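Local coordinates for protein separin (Saccharomyces cerevisiae, PDB 5U1T) that cleaves the Scc1 subunit of cohesin at the onset of anaphase as a caspase-like cysteine protease, held inactive by securin for most of the cell cycle, at residues L198-I201 with K202-K205; S241-L244 with S245-M248. All coordinates share one frame; numbering follows the deposited sequence.

Interaction 1 (L198-I201 with K202-K205); sequences LQYI and KQFK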
loop_
_atom_site.group_PDB
_atom_site.type_symbol
_atom_site.label_atom_id
_atom_site.label_comp_id
_atom_site.label_asym_id
_atom_site.label_seq_id
_atom_site.Cartn_x
_atom_site.Cartn_y
_atom_site.Cartn_z
ATOM N N LEU A 198 -1.152 78.174 12.267
ATOM C CA LEU A 198 -2.478 78.638 11.860
ATOM C C LEU A 198 -3.211 77.499 11.162
ATOM O O LEU A 198 -4.371 77.214 11.474
ATOM C CB LEU A 198 -2.393 79.870 10.944
ATOM C CG LEU A 198 -1.812 81.135 11.585
ATOM C CD1 LEU A 198 -1.872 82.334 10.638
ATOM C CD2 LEU A 198 -2.515 81.444 12.898
ATOM N N GLN A 199 -2.518 76.846 10.233
ATOM C CA GLN A 199 -3.086 75.717 9.508
ATOM C C GLN A 199 -3.623 74.654 10.467
ATOM O O GLN A 199 -4.753 74.204 10.314
ATOM C CB GLN A 199 -2.044 75.113 8.568
ATOM C CG GLN A 199 -2.459 73.791 7.931
ATOM C CD GLN A 199 -1.263 72.949 7.510
ATOM O OE1 GLN A 199 -0.148 73.456 7.365
ATOM N NE2 GLN A 199 -1.486 71.657 7.326
ATOM N N TYR A 200 -2.835 74.281 11.473
ATOM C CA TYR A 200 -3.235 73.200 12.380
ATOM C C TYR A 200 -4.478 73.580 13.177
ATOM O O TYR A 200 -5.424 72.794 13.282
ATOM C CB TYR A 200 -2.094 72.817 13.338
ATOM C CG TYR A 200 -1.072 71.855 12.755
ATOM C CD1 TYR A 200 -1.208 71.363 11.464
ATOM C CD2 TYR A 200 0.028 71.437 13.501
ATOM C CE1 TYR A 200 -0.274 70.490 10.929
ATOM C CE2 TYR A 200 0.963 70.564 12.976
ATOM C CZ TYR A 200 0.807 70.094 11.688
ATOM O OH TYR A 200 1.729 69.227 11.153
ATOM N N ILE A 201 -4.469 74.789 13.719
ATOM C CA ILE A 201 -5.579 75.293 14.519
ATOM C C ILE A 201 -6.907 75.327 13.738
ATOM O O ILE A 201 -7.977 75.065 14.301
ATOM C CB ILE A 201 -5.241 76.691 15.080
ATOM C CG1 ILE A 201 -4.359 76.534 16.322
ATOM C CG2 ILE A 201 -6.493 77.472 15.397
ATOM C CD1 ILE A 201 -4.499 77.638 17.321
ATOM N N LYS A 202 -6.836 75.625 12.443
ATOM C CA LYS A 202 -8.001 75.488 11.569
ATOM C C LYS A 202 -8.308 74.015 11.348
ATOM O O LYS A 202 -9.454 73.582 11.466
ATOM C CB LYS A 202 -7.765 76.182 10.222
ATOM C CG LYS A 202 -8.975 76.184 9.282
ATOM C CD LYS A 202 -9.523 77.594 9.084
ATOM C CE LYS A 202 -10.749 77.596 8.179
ATOM N NZ LYS A 202 -11.420 78.939 8.122
ATOM N N GLN A 203 -7.265 73.253 11.040
ATOM C CA GLN A 203 -7.397 71.853 10.670
ATOM C C GLN A 203 -8.001 71.002 11.765
ATOM O O GLN A 203 -8.734 70.040 11.504
ATOM C CB GLN A 203 -6.030 71.292 10.309
ATOM C CG GLN A 203 -6.060 70.008 9.507
ATOM C CD GLN A 203 -4.764 69.828 8.760
ATOM O OE1 GLN A 203 -4.048 70.808 8.529
ATOM N NE2 GLN A 203 -4.438 68.587 8.393
ATOM N N PHE A 204 -7.672 71.349 12.999
ATOM C CA PHE A 204 -8.058 70.515 14.117
ATOM C C PHE A 204 -9.126 71.190 14.935
ATOM O O PHE A 204 -9.536 70.684 15.982
ATOM C CB PHE A 204 -6.832 70.187 14.953
ATOM C CG PHE A 204 -5.816 69.386 14.200
ATOM C CD1 PHE A 204 -6.226 68.350 13.374
ATOM C CD2 PHE A 204 -4.467 69.692 14.273
ATOM C CE1 PHE A 204 -5.318 67.619 12.661
ATOM C CE2 PHE A 204 -3.546 68.956 13.559
ATOM C CZ PHE A 204 -3.976 67.917 12.748
ATOM N N LYS A 205 -9.597 72.318 14.406
ATOM C CA LYS A 205 -10.652 73.107 15.018
ATOM C C LYS A 205 -10.250 73.463 16.445
ATOM O O LYS A 205 -11.007 73.226 17.382
ATOM C CB LYS A 205 -11.986 72.350 15.013
ATOM C CG LYS A 205 -12.200 71.398 13.836
ATOM C CD LYS A 205 -12.339 72.142 12.524
ATOM C CE LYS A 205 -13.123 71.305 11.528
ATOM N NZ LYS A 205 -14.453 70.899 12.064
#

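Interaction 2 (S241-L244 with S245-M248); sequences SFYL and SYSM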
loop_
_atom_site.group_PDB
_atom_site.type_symbol
_atom_site.label_atom_id
_atom_site.label_comp_id
_atom_site.label_asym_id
_atom_site.label_seq_id
_atom_site.Cartn_x
_atom_site.Cartn_y
_atom_site.Cartn_z
ATOM N N SER A 241 5.939 74.648 0.281
ATOM C CA SER A 241 5.240 73.536 0.918
ATOM C C SER A 241 4.330 74.032 2.045
ATOM O O SER A 241 3.134 73.719 2.070
ATOM C CB SER A 241 6.248 72.508 1.447
ATOM O OG SER A 241 5.616 71.295 1.845
ATOM N N PHE A 242 4.892 74.833 2.948
ATOM C CA PHE A 242 4.160 75.323 4.113
ATOM C C PHE A 242 2.918 76.136 3.764
ATOM O O PHE A 242 1.835 75.889 4.307
ATOM C CB PHE A 242 5.076 76.164 4.981
ATOM C CG PHE A 242 5.954 75.360 5.870
ATOM C CD1 PHE A 242 7.184 74.911 5.427
ATOM C CD2 PHE A 242 5.552 75.046 7.154
ATOM C CE1 PHE A 242 8.001 74.167 6.252
ATOM C CE2 PHE A 242 6.364 74.300 7.979
ATOM C CZ PHE A 242 7.588 73.862 7.527
ATOM N N TYR A 243 3.091 77.111 2.871
ATOM C CA TYR A 243 2.011 78.004 2.460
ATOM C C TYR A 243 0.894 77.209 1.798
ATOM O O TYR A 243 -0.283 77.443 2.071
ATOM C CB TYR A 243 2.544 79.099 1.514
ATOM C CG TYR A 243 1.487 80.006 0.882
ATOM C CD1 TYR A 243 0.858 79.658 -0.316
ATOM C CD2 TYR A 243 1.139 81.221 1.465
ATOM C CE1 TYR A 243 -0.098 80.485 -0.902
ATOM C CE2 TYR A 243 0.183 82.053 0.884
ATOM C CZ TYR A 243 -0.434 81.682 -0.298
ATOM O OH TYR A 243 -1.383 82.507 -0.880
ATOM N N LEU A 244 1.265 76.267 0.934
ATOM C CA LEU A 244 0.280 75.425 0.269
ATOM C C LEU A 244 -0.622 74.732 1.281
ATOM O O LEU A 244 -1.838 74.721 1.127
ATOM C CB LEU A 244 0.962 74.383 -0.618
ATOM C CG LEU A 244 1.606 74.874 -1.917
ATOM C CD1 LEU A 244 2.105 73.690 -2.745
ATOM C CD2 LEU A 244 0.642 75.752 -2.717
ATOM N N SER A 245 -0.025 74.158 2.319
ATOM C CA SER A 245 -0.799 73.499 3.363
ATOM C C SER A 245 -1.616 74.510 4.161
ATOM O O SER A 245 -2.720 74.213 4.607
ATOM C CB SER A 245 0.121 72.715 4.291
ATOM O OG SER A 245 0.842 71.750 3.558
ATOM N N TYR A 246 -1.117 75.730 4.204
ATOM C CA TYR A 246 -1.801 76.785 4.906
ATOM C C TYR A 246 -2.958 77.254 4.067
ATOM O O TYR A 246 -4.051 77.436 4.569
ATOM C CB TYR A 246 -0.858 77.946 5.165
ATOM C CG TYR A 246 -1.555 79.235 5.523
ATOM C CD1 TYR A 246 -2.022 79.460 6.798
ATOM C CD2 TYR A 246 -1.737 80.226 4.581
ATOM C CE1 TYR A 246 -2.656 80.636 7.124
ATOM C CE2 TYR A 246 -2.370 81.404 4.898
ATOM C CZ TYR A 246 -2.826 81.603 6.170
ATOM O OH TYR A 246 -3.452 82.777 6.488
ATOM N N SER A 247 -2.703 77.439 2.781
ATOM C CA SER A 247 -3.715 77.900 1.847
ATOM C C SER A 247 -4.987 77.086 1.932
ATOM O O SER A 247 -6.072 77.617 2.114
ATOM C CB SER A 247 -3.188 77.815 0.422
ATOM O OG SER A 247 -2.180 78.767 0.197
ATOM N N MET A 248 -4.820 75.784 1.849
ATOM C CA MET A 248 -5.902 74.843 1.904
ATOM C C MET A 248 -6.955 75.120 2.941
ATOM O O MET A 248 -8.135 75.092 2.648
ATOM C CB MET A 248 -5.317 73.489 2.189
ATOM C CG MET A 248 -4.636 72.908 0.986
ATOM S SD MET A 248 -5.862 72.023 0.040
ATOM C CE MET A 248 -5.030 71.980 -1.537
#

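Interaction 1 (L198-I201 with K202-K205)
Gln199 and Gln203 both swing CG away from their own backbone nitrogen (chi1 170° and -162°) and run on extended, which lays the two chains alongside each other with both amides at the same end, one turn apart at the C-terminal end of helix 190-203. Here a Schellman motif ends the helix: Lys205, with positive phi, is its C-prime residue, Lys205 N bonds back to Lys202 O, and Leu206 N reaches Ile201 O. Between the glutamines, Gln199 NE2 donates to Gln203 OE1 at 3.0 Å. The two amides are nearly coplanar, and the donor arrives in the carbonyl plane on a lone pair. Lys196 NZ holds the other end of the Gln199 amide, OE1, which helps fix which way round that amide is turned.

Tyr200 and Phe204 form the second pair of the turn. Each CG lies anti to its carbonyl carbon, and the rings lean the same way with their planes crossing at 45°. Phe204 CE2 sits over the outer part of one face of the Tyr200 ring, 3.9 Å from Tyr200 CG, while Gln203 OE1 lies at that ring's edge. Beyond the turn, Tyr200 OH is hydrogen-bonded to Asp160 OD2, and Thr176 of helix 172-185 touches both aromatic side chains. The main chain keeps helical bonding up to this point: Lys202 N bonds to Leu198 O at 3.1 Å, and the last such bond within the turn runs from Phe204 N to Tyr200 O at 2.7 Å.

Interaction 2 (S241-L244 with S245-M248)
Ser247 and Tyr243 meet through both backbone and hydroxyl. Among the polar contacts, Tyr243 O accepts from Ser247 N and also from Ser247 OG, the latter at 3.0 Å and from well above the carbonyl plane. The serine reaches back because OG stands beside its own backbone nitrogen, anti to the carbonyl carbon (chi1 -70°). Ser245 adopts the same rotamer, but its OG makes only a weak bond, 3.4 Å long, to Ser241 O, which also accepts from Ser245 N at 3.2 Å. Such serine hydroxyls folding back onto a carbonyl one turn earlier are a familiar feature of alpha-helices, here in the middle and C-terminal part of helix 236-250. Its regular i to i+4 ladder continues with Tyr246 N to Phe242 O at 3.0 Å and Met248 N to Leu244 O at 3.2 Å.

Around the Tyr243 ring, Ser247 OG lies over one face, while Tyr246 CD2 comes obliquely to Tyr243 CD2 at 4.4 Å. The Tyr246 ring stacks with Tyr250, and its hydroxyl is hydrogen-bonded to Ile256 N. Against helix 146-158, Phe242 packs on Leu154 and Phe157, and Ser241 OG bonds to Ser158 OG.

From the N terminus, interaction 1 comes first, at the C-terminal end of helix 190-203, and interaction 2 follows on helix 236-250. Each spans a single helical turn, so neither closes a loop; the two stand in series, neither nesting nor crossing. Helix 217-225 lies between them in sequence. In space their centres are about 12 Å apart and the helices touch: Gln199 OE1 comes to 3.2 Å from Ser245 CB, and Leu198 CB packs 3.9 Å from Tyr246 CE1. Leu198 O also receives a hydrogen bond from Tyr250 OH. These contacts between the two turns tie helix 190-203 to helix 236-250 within the helical region, far from the predicted catalytic Cys1497.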